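Local coordinates for protein pyruvate kinase (Pyrobaculum aerophilum, PDB 3QTG) that catalyses the last step of glycolysis, interconverting phosphoenolpyruvate plus ADP and pyruvate plus ATP with the help of a divalent metal cation, at residues T17-T22 / L41-R46; S85-S90 / G164-V169; E242-S247 / Y280-A285. All blocks are in the same frame, centred on the assembly; numbering follows the deposited sequence.

Interaction 1. Residues T17-T22 / L41-R46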
ATOM      1  N   THR A  17       5.243  14.719  24.086  1.00 38.41           N
ATOM      2  CA  THR A  17       6.128  13.979  24.989  1.00 37.01           C
ATOM      3  C   THR A  17       6.026  14.578  26.389  1.00 36.32           C
ATOM      4  O   THR A  17       6.162  15.780  26.571  1.00 35.28           O
ATOM      5  CB  THR A  17       7.585  14.036  24.538  1.00 37.20           C
ATOM      6  OG1 THR A  17       7.657  13.725  23.143  1.00 38.02           O
ATOM      7  CG2 THR A  17       8.422  13.034  25.327  1.00 35.85           C
ATOM      8  N   LYS A  18       5.771  13.719  27.367  1.00 35.94           N
ATOM      9  CA  LYS A  18       5.623  14.153  28.746  1.00 36.22           C
ATOM     10  C   LYS A  18       6.955  14.167  29.507  1.00 36.37           C
ATOM     11  O   LYS A  18       7.875  13.412  29.207  1.00 35.41           O
ATOM     12  CB  LYS A  18       4.549  13.312  29.461  1.00 36.21           C
ATOM     13  CG  LYS A  18       3.175  13.348  28.763  1.00 35.41           C
ATOM     14  CD  LYS A  18       2.708  14.787  28.544  1.00 36.02           C
ATOM     15  CE  LYS A  18       1.334  14.850  27.944  1.00 35.62           C
ATOM     16  NZ  LYS A  18       0.400  14.107  28.821  1.00 37.89           N
ATOM     17  N   ARG A  19       7.032  15.051  30.496  1.00 37.22           N
ATOM     18  CA  ARG A  19       8.284  15.397  31.166  1.00 37.53           C
ATOM     19  C   ARG A  19       8.159  14.999  32.629  1.00 38.16           C
ATOM     20  O   ARG A  19       7.281  15.494  33.346  1.00 38.27           O
ATOM     21  CB  ARG A  19       8.537  16.911  31.042  1.00 38.07           C
ATOM     22  CG  ARG A  19       8.525  17.471  29.597  1.00 38.16           C
ATOM     23  CD  ARG A  19       8.062  18.948  29.524  1.00 38.77           C
ATOM     24  NE  ARG A  19       6.712  19.105  30.074  1.00 39.76           N
ATOM     25  CZ  ARG A  19       6.042  20.249  30.186  1.00 40.84           C
ATOM     26  NH1 ARG A  19       6.571  21.404  29.796  1.00 42.42           N
ATOM     27  NH2 ARG A  19       4.821  20.232  30.696  1.00 40.87           N
ATOM     28  N   VAL A  20       9.015  14.071  33.051  1.00 38.15           N
ATOM     29  CA  VAL A  20       9.049  13.600  34.429  1.00 38.83           C
ATOM     30  C   VAL A  20      10.388  13.977  35.090  1.00 39.05           C
ATOM     31  O   VAL A  20      11.449  13.775  34.501  1.00 39.09           O
ATOM     32  CB  VAL A  20       8.797  12.058  34.514  1.00 38.25           C
ATOM     33  CG1 VAL A  20       9.187  11.490  35.893  1.00 38.84           C
ATOM     34  CG2 VAL A  20       7.351  11.750  34.190  1.00 38.00           C
ATOM     35  N   ALA A  21      10.324  14.548  36.291  1.00 39.64           N
ATOM     36  CA  ALA A  21      11.534  14.863  37.077  1.00 40.23           C
ATOM     37  C   ALA A  21      11.538  14.121  38.397  1.00 40.90           C
ATOM     38  O   ALA A  21      10.485  13.909  38.987  1.00 40.43           O
ATOM     39  CB  ALA A  21      11.660  16.346  37.328  1.00 40.35           C
ATOM     40  N   THR A  22      12.729  13.712  38.837  1.00 41.82           N
ATOM     41  CA  THR A  22      12.904  13.107  40.146  1.00 43.57           C
ATOM     42  C   THR A  22      13.161  14.166  41.221  1.00 45.08           C
ATOM     43  O   THR A  22      13.962  15.079  41.040  1.00 45.23           O
ATOM     44  CB  THR A  22      14.052  12.088  40.153  1.00 43.54           C
ATOM     45  OG1 THR A  22      13.746  11.030  39.231  1.00 41.87           O
ATOM     46  CG2 THR A  22      14.268  11.510  41.565  1.00 43.01           C
ATOM     47  N   LEU A  41       7.195  23.116  34.636  1.00 46.04           N
ATOM     48  CA  LEU A  41       7.901  22.533  33.512  1.00 45.15           C
ATOM     49  C   LEU A  41       7.867  21.009  33.511  1.00 44.03           C
ATOM     50  O   LEU A  41       8.537  20.380  32.685  1.00 44.25           O
ATOM     51  CB  LEU A  41       9.353  23.054  33.452  1.00 45.09           C
ATOM     52  CG  LEU A  41       9.504  24.487  32.924  1.00 45.62           C
ATOM     53  CD1 LEU A  41      10.857  25.104  33.310  1.00 44.76           C
ATOM     54  CD2 LEU A  41       9.294  24.557  31.411  1.00 44.82           C
ATOM     55  N   VAL A  42       7.111  20.421  34.439  1.00 43.56           N
ATOM     56  CA  VAL A  42       6.980  18.958  34.512  1.00 42.26           C
ATOM     57  C   VAL A  42       5.523  18.516  34.395  1.00 41.49           C
ATOM     58  O   VAL A  42       4.594  19.306  34.626  1.00 41.43           O
ATOM     59  CB  VAL A  42       7.690  18.323  35.771  1.00 42.95           C
ATOM     60  CG1 VAL A  42       9.064  18.916  35.958  1.00 42.61           C
ATOM     61  CG2 VAL A  42       6.850  18.494  37.074  1.00 41.99           C
ATOM     62  N   ASP A  43       5.337  17.259  33.994  1.00 40.38           N
ATOM     63  CA  ASP A  43       4.012  16.655  33.907  1.00 39.91           C
ATOM     64  C   ASP A  43       3.831  15.612  34.988  1.00 39.79           C
ATOM     65  O   ASP A  43       2.722  15.131  35.222  1.00 39.92           O
ATOM     66  CB  ASP A  43       3.782  16.040  32.519  1.00 38.98           C
ATOM     67  CG  ASP A  43       3.975  17.051  31.396  1.00 39.64           C
ATOM     68  OD1 ASP A  43       3.143  17.971  31.235  1.00 43.74           O
ATOM     69  OD2 ASP A  43       4.969  16.943  30.666  1.00 40.31           O
ATOM     70  N   GLY A  44       4.940  15.249  35.627  1.00 40.24           N
ATOM     71  CA  GLY A  44       4.941  14.250  36.681  1.00 40.60           C
ATOM     72  C   GLY A  44       6.229  14.269  37.463  1.00 40.68           C
ATOM     73  O   GLY A  44       7.223  14.836  37.023  1.00 41.08           O
ATOM     74  N   VAL A  45       6.213  13.646  38.633  1.00 40.97           N
ATOM     75  CA  VAL A  45       7.378  13.635  39.510  1.00 41.12           C
ATOM     76  C   VAL A  45       7.632  12.212  39.935  1.00 41.33           C
ATOM     77  O   VAL A  45       6.688  11.428  40.080  1.00 41.27           O
ATOM     78  CB  VAL A  45       7.242  14.566  40.793  1.00 41.51           C
ATOM     79  CG1 VAL A  45       6.969  16.024  40.408  1.00 41.12           C
ATOM     80  CG2 VAL A  45       6.186  14.045  41.751  1.00 41.43           C
ATOM     81  N   ARG A  46       8.907  11.885  40.115  1.00 41.50           N
ATOM     82  CA  ARG A  46       9.322  10.585  40.596  1.00 42.48           C
ATOM     83  C   ARG A  46       9.932  10.730  42.010  1.00 43.03           C
ATOM     84  O   ARG A  46      10.612  11.711  42.310  1.00 42.11           O
ATOM     85  CB  ARG A  46      10.326   9.934  39.619  1.00 41.85           C
ATOM     86  CG  ARG A  46      10.529   8.417  39.866  1.00 44.33           C
ATOM     87  CD  ARG A  46      11.600   7.730  38.988  1.00 42.82           C
ATOM     88  NE  ARG A  46      12.914   8.239  39.286  1.00 46.45           N
ATOM     89  CZ  ARG A  46      13.937   7.575  39.822  1.00 46.91           C
ATOM     90  NH1 ARG A  46      13.898   6.287  40.144  1.00 47.46           N
ATOM     91  NH2 ARG A  46      15.046   8.240  40.016  1.00 48.18           N
TER
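R19 and D43 meet in a side-on salt bridge. The R19 chain bends at chi3 (-59°), which turns NE toward the carboxylate: NE donates to D43 OD2 at 2.8 Å and NH2 to D43 OD1 at 2.9 Å. Both nitrogens stand about 40° above the carboxylate plane. D43 OD2 also accepts the backbone N of R19 on its anti lone pair, at 2.8 Å, so one oxygen serves two donors. In return D43 N donates to R19 O over 2.7 Å, while G44 N adds a weak bond to the same carbonyl. R19 NH1 is satisfied by S339 OG, and the buried K18 NZ by the carbonyls of S413, V415 and L418. Regular parallel pairing follows: A21 N to G44 O, then R46 N to A21 O. At the far end NE and NH2 of R46 both donate to T22 OG1, at 2.9 and 3.2 Å, with the hydroxyl oxygen in the guanidinium plane; T22 OG1 is also hydrogen-bonded to L321 O, and R46 NH1 forms a salt bridge with D80. R46, probably substrate-binding, is thereby steadied from two strands. Within the TIM barrel, strand 18-22 lies between strands 44-48 and 318-321, and helix 331-343 covers A21 and L41.

Interaction 2. Residues S85-S90 / G164-V169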
ATOM      1  N   SER A  85      18.632  -6.659  45.975  1.00 46.24           N
ATOM      2  CA  SER A  85      20.004  -6.382  45.629  1.00 45.70           C
ATOM      3  C   SER A  85      20.811  -7.416  46.358  1.00 45.10           C
ATOM      4  O   SER A  85      20.339  -7.977  47.367  1.00 45.97           O
ATOM      5  CB  SER A  85      20.404  -4.993  46.116  1.00 46.16           C
ATOM      6  OG  SER A  85      20.250  -4.909  47.529  1.00 48.92           O
ATOM      7  N   ILE A  86      22.015  -7.669  45.853  1.00 42.74           N
ATOM      8  CA  ILE A  86      22.983  -8.465  46.577  1.00 40.51           C
ATOM      9  C   ILE A  86      24.105  -7.530  47.000  1.00 39.60           C
ATOM     10  O   ILE A  86      24.669  -6.826  46.170  1.00 37.29           O
ATOM     11  CB  ILE A  86      23.515  -9.665  45.729  1.00 40.83           C
ATOM     12  CG1 ILE A  86      22.379 -10.652  45.450  1.00 39.87           C
ATOM     13  CG2 ILE A  86      24.694 -10.339  46.442  1.00 38.18           C
ATOM     14  CD1 ILE A  86      22.795 -11.917  44.678  1.00 40.79           C
ATOM     15  N   ARG A  87      24.401  -7.514  48.300  1.00 39.14           N
ATOM     16  CA  ARG A  87      25.400  -6.598  48.830  1.00 39.66           C
ATOM     17  C   ARG A  87      26.487  -7.323  49.594  1.00 39.10           C
ATOM     18  O   ARG A  87      26.239  -8.383  50.151  1.00 39.58           O
ATOM     19  CB  ARG A  87      24.728  -5.549  49.717  1.00 40.69           C
ATOM     20  CG  ARG A  87      23.857  -4.614  48.900  1.00 42.36           C
ATOM     21  CD  ARG A  87      22.911  -3.772  49.742  1.00 48.96           C
ATOM     22  NE  ARG A  87      22.135  -2.926  48.828  1.00 55.02           N
ATOM     23  CZ  ARG A  87      22.542  -1.751  48.345  1.00 56.18           C
ATOM     24  NH1 ARG A  87      23.713  -1.238  48.702  1.00 56.82           N
ATOM     25  NH2 ARG A  87      21.767  -1.080  47.507  1.00 57.17           N
ATOM     26  N   VAL A  88      27.688  -6.756  49.603  1.00 38.11           N
ATOM     27  CA  VAL A  88      28.782  -7.282  50.393  1.00 38.49           C
ATOM     28  C   VAL A  88      28.275  -7.333  51.851  1.00 39.01           C
ATOM     29  O   VAL A  88      27.576  -6.414  52.306  1.00 38.18           O
ATOM     30  CB  VAL A  88      30.043  -6.398  50.278  1.00 37.59           C
ATOM     31  CG1 VAL A  88      31.162  -6.903  51.173  1.00 37.36           C
ATOM     32  CG2 VAL A  88      30.515  -6.288  48.818  1.00 38.43           C
ATOM     33  N   GLY A  89      28.611  -8.409  52.557  1.00 39.84           N
ATOM     34  CA  GLY A  89      28.243  -8.548  53.965  1.00 40.83           C
ATOM     35  C   GLY A  89      29.203  -7.797  54.872  1.00 42.15           C
ATOM     36  O   GLY A  89      29.991  -6.961  54.422  1.00 41.58           O
ATOM     37  N   SER A  90      29.158  -8.109  56.159  1.00 43.04           N
ATOM     38  CA  SER A  90      29.947  -7.387  57.138  1.00 44.70           C
ATOM     39  C   SER A  90      31.455  -7.707  57.032  1.00 45.27           C
ATOM     40  O   SER A  90      31.879  -8.872  57.024  1.00 45.43           O
ATOM     41  CB  SER A  90      29.390  -7.632  58.556  1.00 45.21           C
ATOM     42  OG  SER A  90      30.383  -7.307  59.513  1.00 48.43           O
ATOM     43  N   GLY A 164      28.161  -3.732  52.579  1.00 44.77           N
ATOM     44  CA  GLY A 164      26.949  -3.040  52.205  1.00 45.58           C
ATOM     45  C   GLY A 164      26.921  -2.549  50.773  1.00 45.70           C
ATOM     46  O   GLY A 164      25.875  -2.145  50.302  1.00 47.02           O
ATOM     47  N   LYS A 165      28.048  -2.579  50.066  1.00 45.65           N
ATOM     48  CA  LYS A 165      28.068  -2.162  48.642  1.00 45.26           C
ATOM     49  C   LYS A 165      27.446  -3.243  47.757  1.00 43.83           C
ATOM     50  O   LYS A 165      27.673  -4.433  47.978  1.00 43.50           O
ATOM     51  CB  LYS A 165      29.496  -1.877  48.143  1.00 45.46           C
ATOM     52  CG  LYS A 165      30.304  -0.805  48.908  1.00 49.47           C
ATOM     53  CD  LYS A 165      29.895   0.632  48.553  1.00 53.35           C
ATOM     54  CE  LYS A 165      31.045   1.614  48.870  1.00 56.61           C
ATOM     55  NZ  LYS A 165      30.912   2.972  48.237  1.00 57.77           N
ATOM     56  N   ALA A 166      26.721  -2.813  46.727  1.00 41.48           N
ATOM     57  CA  ALA A 166      26.033  -3.691  45.788  1.00 40.46           C
ATOM     58  C   ALA A 166      26.943  -4.400  44.753  1.00 39.75           C
ATOM     59  O   ALA A 166      28.000  -3.893  44.373  1.00 39.75           O
ATOM     60  CB  ALA A 166      24.940  -2.898  45.063  1.00 40.16           C
ATOM     61  N   ILE A 167      26.507  -5.571  44.291  1.00 38.70           N
ATOM     62  CA  ILE A 167      27.316  -6.418  43.410  1.00 38.06           C
ATOM     63  C   ILE A 167      26.416  -6.887  42.295  1.00 37.67           C
ATOM     64  O   ILE A 167      25.312  -7.377  42.531  1.00 37.37           O
ATOM     65  CB  ILE A 167      27.902  -7.671  44.146  1.00 38.74           C
ATOM     66  CG1 ILE A 167      28.552  -7.309  45.479  1.00 38.09           C
ATOM     67  CG2 ILE A 167      28.915  -8.419  43.284  1.00 37.77           C
ATOM     68  CD1 ILE A 167      28.746  -8.548  46.397  1.00 38.45           C
ATOM     69  N   VAL A 168      26.884  -6.698  41.069  1.00 37.79           N
ATOM     70  CA  VAL A 168      26.136  -7.074  39.873  1.00 37.03           C
ATOM     71  C   VAL A 168      27.048  -7.943  39.005  1.00 36.86           C
ATOM     72  O   VAL A 168      28.250  -7.750  39.011  1.00 36.21           O
ATOM     73  CB  VAL A 168      25.633  -5.795  39.135  1.00 37.51           C
ATOM     74  CG1 VAL A 168      25.095  -6.114  37.725  1.00 37.65           C
ATOM     75  CG2 VAL A 168      24.560  -5.080  39.995  1.00 36.53           C
ATOM     76  N   VAL A 169      26.479  -8.935  38.318  1.00 36.78           N
ATOM     77  CA  VAL A 169      27.241  -9.759  37.395  1.00 37.16           C
ATOM     78  C   VAL A 169      26.852  -9.299  35.980  1.00 37.94           C
ATOM     79  O   VAL A 169      25.695  -9.427  35.582  1.00 37.51           O
ATOM     80  CB  VAL A 169      26.971 -11.286  37.600  1.00 37.78           C
ATOM     81  CG1 VAL A 169      27.862 -12.137  36.683  1.00 37.17           C
ATOM     82  CG2 VAL A 169      27.212 -11.708  39.078  1.00 37.54           C
TER
HETATM   83  O   HOH W   1      22.738  -6.304  43.455  1.00 39.29           O
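G164 O receives R87 NH1 at 2.8 Å, nearly along the C=O axis and 3° out of the guanidinium plane, with an N-H...O angle of 157°; the R87 chain is extended from CG to NE. A166 CB sits over one guanidinium face, displaced toward the rim, while NE donates to S85 OG within the same loop. Backbone bonds run alongside: V88 N to K165 O at 2.8 Å, G164 N to V88 O and I167 N to I86 O. A water adds a further link, accepting from I86 N and donating to I167 O. Beside these bonds, I167 CD1 packs on V88 CG2 at 3.8 Å, the two side chains crossing at about a right angle, and V117 and F122 extend this apolar side. Loop 85-90, which follows barrel strand 76-80, here meets the chain entering strand 167-169, an outermost strand of the mixed sheet inserted between barrel strands 76-80 and 199-202, the B domain of pyruvate kinases. An alanine in place of R87 would probably leave G164 O and S85 OG without their guanidinium donor. R87 and K165 probably bind ATP, so main-chain bonds and a carbonyl-anchored arginine bring two parts of the nucleotide site together.

Interaction 3. Residues E242-S247 / Y280-A285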
ATOM      1  N   GLU A 242       6.420 -10.938  26.846  1.00 47.63           N
ATOM      2  CA  GLU A 242       5.523 -11.246  27.963  1.00 48.36           C
ATOM      3  C   GLU A 242       5.529 -10.185  29.047  1.00 46.80           C
ATOM      4  O   GLU A 242       4.487  -9.883  29.624  1.00 46.43           O
ATOM      5  CB  GLU A 242       5.854 -12.622  28.564  1.00 49.33           C
ATOM      6  CG  GLU A 242       5.696 -13.777  27.541  1.00 54.58           C
ATOM      7  CD  GLU A 242       4.230 -14.076  27.204  1.00 60.14           C
ATOM      8  OE1 GLU A 242       3.608 -14.874  27.946  1.00 63.67           O
ATOM      9  OE2 GLU A 242       3.701 -13.521  26.205  1.00 62.52           O
ATOM     10  N   LEU A 243       6.699  -9.617  29.320  1.00 45.69           N
ATOM     11  CA  LEU A 243       6.810  -8.568  30.325  1.00 44.91           C
ATOM     12  C   LEU A 243       6.058  -7.304  29.920  1.00 44.14           C
ATOM     13  O   LEU A 243       5.425  -6.663  30.755  1.00 43.74           O
ATOM     14  CB  LEU A 243       8.280  -8.221  30.609  1.00 45.02           C
ATOM     15  CG  LEU A 243       9.020  -9.035  31.672  1.00 46.22           C
ATOM     16  CD1 LEU A 243      10.428  -8.506  31.812  1.00 46.61           C
ATOM     17  CD2 LEU A 243       8.306  -8.976  33.010  1.00 45.67           C
ATOM     18  N   VAL A 244       6.171  -6.929  28.649  1.00 43.36           N
ATOM     19  CA  VAL A 244       5.467  -5.758  28.146  1.00 42.84           C
ATOM     20  C   VAL A 244       3.968  -5.976  28.312  1.00 42.93           C
ATOM     21  O   VAL A 244       3.290  -5.120  28.867  1.00 42.40           O
ATOM     22  CB  VAL A 244       5.869  -5.415  26.683  1.00 42.34           C
ATOM     23  CG1 VAL A 244       4.861  -4.476  26.046  1.00 42.71           C
ATOM     24  CG2 VAL A 244       7.281  -4.809  26.661  1.00 41.37           C
ATOM     25  N   GLN A 245       3.478  -7.150  27.903  1.00 43.64           N
ATOM     26  CA  GLN A 245       2.037  -7.435  27.945  1.00 44.63           C
ATOM     27  C   GLN A 245       1.414  -7.500  29.341  1.00 45.41           C
ATOM     28  O   GLN A 245       0.195  -7.360  29.478  1.00 45.64           O
ATOM     29  CB  GLN A 245       1.691  -8.675  27.118  1.00 44.86           C
ATOM     30  CG  GLN A 245       1.979  -8.466  25.645  1.00 46.36           C
ATOM     31  CD  GLN A 245       1.665  -9.682  24.804  1.00 49.79           C
ATOM     32  OE1 GLN A 245       0.509  -9.922  24.443  1.00 50.28           O
ATOM     33  NE2 GLN A 245       2.695 -10.453  24.470  1.00 49.88           N
ATOM     34  N   CYS A 246       2.228  -7.677  30.378  1.00 45.56           N
ATOM     35  CA  CYS A 246       1.677  -7.679  31.721  1.00 46.95           C
ATOM     36  C   CYS A 246       1.891  -6.380  32.511  1.00 46.57           C
ATOM     37  O   CYS A 246       1.505  -6.312  33.682  1.00 46.96           O
ATOM     38  CB  CYS A 246       2.157  -8.891  32.509  1.00 47.54           C
ATOM     39  SG  CYS A 246       3.782  -8.689  33.137  1.00 52.26           S
ATOM     40  N   SER A 247       2.458  -5.356  31.856  1.00 45.26           N
ATOM     41  CA  SER A 247       2.735  -4.041  32.467  1.00 44.58           C
ATOM     42  C   SER A 247       1.569  -3.051  32.305  1.00 43.52           C
ATOM     43  O   SER A 247       0.703  -3.253  31.464  1.00 43.94           O
ATOM     44  CB  SER A 247       3.961  -3.415  31.798  1.00 44.41           C
ATOM     45  OG  SER A 247       5.073  -4.289  31.837  1.00 47.50           O
ATOM     46  N   TYR A 280       2.326  -3.184  21.386  1.00 39.70           N
ATOM     47  CA  TYR A 280       1.350  -3.710  22.340  1.00 40.20           C
ATOM     48  C   TYR A 280       0.509  -2.662  23.059  1.00 39.13           C
ATOM     49  O   TYR A 280      -0.275  -3.013  23.937  1.00 38.99           O
ATOM     50  CB  TYR A 280       2.022  -4.660  23.353  1.00 41.92           C
ATOM     51  CG  TYR A 280       2.438  -5.977  22.724  1.00 44.39           C
ATOM     52  CD1 TYR A 280       3.769  -6.254  22.471  1.00 46.45           C
ATOM     53  CD2 TYR A 280       1.480  -6.925  22.343  1.00 46.42           C
ATOM     54  CE1 TYR A 280       4.151  -7.449  21.878  1.00 48.27           C
ATOM     55  CE2 TYR A 280       1.847  -8.120  21.745  1.00 47.44           C
ATOM     56  CZ  TYR A 280       3.178  -8.369  21.518  1.00 47.77           C
ATOM     57  OH  TYR A 280       3.551  -9.542  20.938  1.00 48.88           O
ATOM     58  N   GLY A 281       0.660  -1.392  22.673  1.00 38.09           N
ATOM     59  CA  GLY A 281      -0.183  -0.303  23.195  1.00 37.15           C
ATOM     60  C   GLY A 281       0.050  -0.024  24.659  1.00 36.74           C
ATOM     61  O   GLY A 281      -0.876   0.356  25.377  1.00 37.55           O
ATOM     62  N   LYS A 282       1.288  -0.234  25.113  1.00 35.44           N
ATOM     63  CA  LYS A 282       1.675   0.138  26.479  1.00 34.31           C
ATOM     64  C   LYS A 282       2.388   1.478  26.466  1.00 33.03           C
ATOM     65  O   LYS A 282       3.281   1.672  25.664  1.00 31.82           O
ATOM     66  CB  LYS A 282       2.602  -0.918  27.089  1.00 34.59           C
ATOM     67  CG  LYS A 282       1.984  -2.295  27.289  1.00 35.83           C
ATOM     68  CD  LYS A 282       0.718  -2.231  28.095  1.00 38.53           C
ATOM     69  CE  LYS A 282       0.154  -3.632  28.341  1.00 41.19           C
ATOM     70  NZ  LYS A 282      -1.169  -3.548  28.998  1.00 40.07           N
ATOM     71  N   PRO A 283       2.011   2.395  27.368  1.00 32.68           N
ATOM     72  CA  PRO A 283       2.795   3.617  27.453  1.00 32.61           C
ATOM     73  C   PRO A 283       4.275   3.289  27.776  1.00 32.75           C
ATOM     74  O   PRO A 283       4.553   2.308  28.485  1.00 32.82           O
ATOM     75  CB  PRO A 283       2.139   4.382  28.616  1.00 32.48           C
ATOM     76  CG  PRO A 283       0.773   3.786  28.759  1.00 32.69           C
ATOM     77  CD  PRO A 283       0.934   2.349  28.377  1.00 32.95           C
ATOM     78  N   ILE A 284       5.198   4.083  27.232  1.00 32.27           N
ATOM     79  CA  ILE A 284       6.633   3.798  27.287  1.00 31.69           C
ATOM     80  C   ILE A 284       7.418   5.048  27.741  1.00 32.29           C
ATOM     81  O   ILE A 284       7.192   6.161  27.258  1.00 32.13           O
ATOM     82  CB  ILE A 284       7.160   3.238  25.917  1.00 32.04           C
ATOM     83  CG1 ILE A 284       8.694   3.164  25.852  1.00 30.23           C
ATOM     84  CG2 ILE A 284       6.572   4.010  24.710  1.00 32.49           C
ATOM     85  CD1 ILE A 284       9.294   1.899  26.474  1.00 27.31           C
ATOM     86  N   ALA A 285       8.328   4.851  28.686  1.00 32.17           N
ATOM     87  CA  ALA A 285       9.230   5.907  29.132  1.00 32.47           C
ATOM     88  C   ALA A 285      10.687   5.541  28.875  1.00 32.59           C
ATOM     89  O   ALA A 285      11.052   4.366  28.793  1.00 32.08           O
ATOM     90  CB  ALA A 285       9.011   6.194  30.634  1.00 32.05           C
TER
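The first torsions of Q245 and Y280 each set CG anti to the carbonyl carbon; in Q245 an extended chi2 carries CD outward, and chi3 of 81° turns the amide until it lies 15° from the ring plane, over one face of Y280. Its CD is 3.4 Å from Y280 CE2, offset toward the rim, whereas CG stands over the face in a CH-pi contact, 3.9 Å from the ring centroid and 18° off the normal. E241 holds both polar ends: its backbone O accepts from Q245 NE2, and E241 OE1 is hydrogen-bonded to Y280 OH. Next to the stack, V244 CG1 touches Y280 CB at 3.9 Å and K282 CG at 3.8 Å. K282 bends at chi2 and slides past V244 in the opposite direction, NZ making a weak bond of 3.1 Å to S247 O. The S247 hydroxyl donates to L243 O at 2.6 Å. A Schellman motif with G281 at C-prime ends helix 266-279. On the outer layer of the TIM barrel, the end of helix 240-245 thus meets the turn before strand 284-287, and the ammonium lies by S247 O, near the helix's C-terminal end, where its charge would probably be favourable.

In the fold
Interactions 1 and 3 both belong to the TIM barrel, their nearest atoms about 7 Å apart, yet they sample different layers. Interaction 1 is almost wholly buried and joins two adjacent barrel strands; its arginines are matched by D43, and by T22 and D80, amid regular parallel pairing. Interaction 3 is partly exposed and links a helix end to the turn before another barrel strand, where amide-ring stacking replaces strand pairing. Interaction 2 stands apart, its centre about 31 Å and 30 Å from those of the other two, at the edge strand of the separate mixed sheet; its arginine meets a backbone carbonyl instead of an acid. Interactions 1 and 2 contain predicted ligand-binding residues, whereas 242-247/280-285 is structural packing.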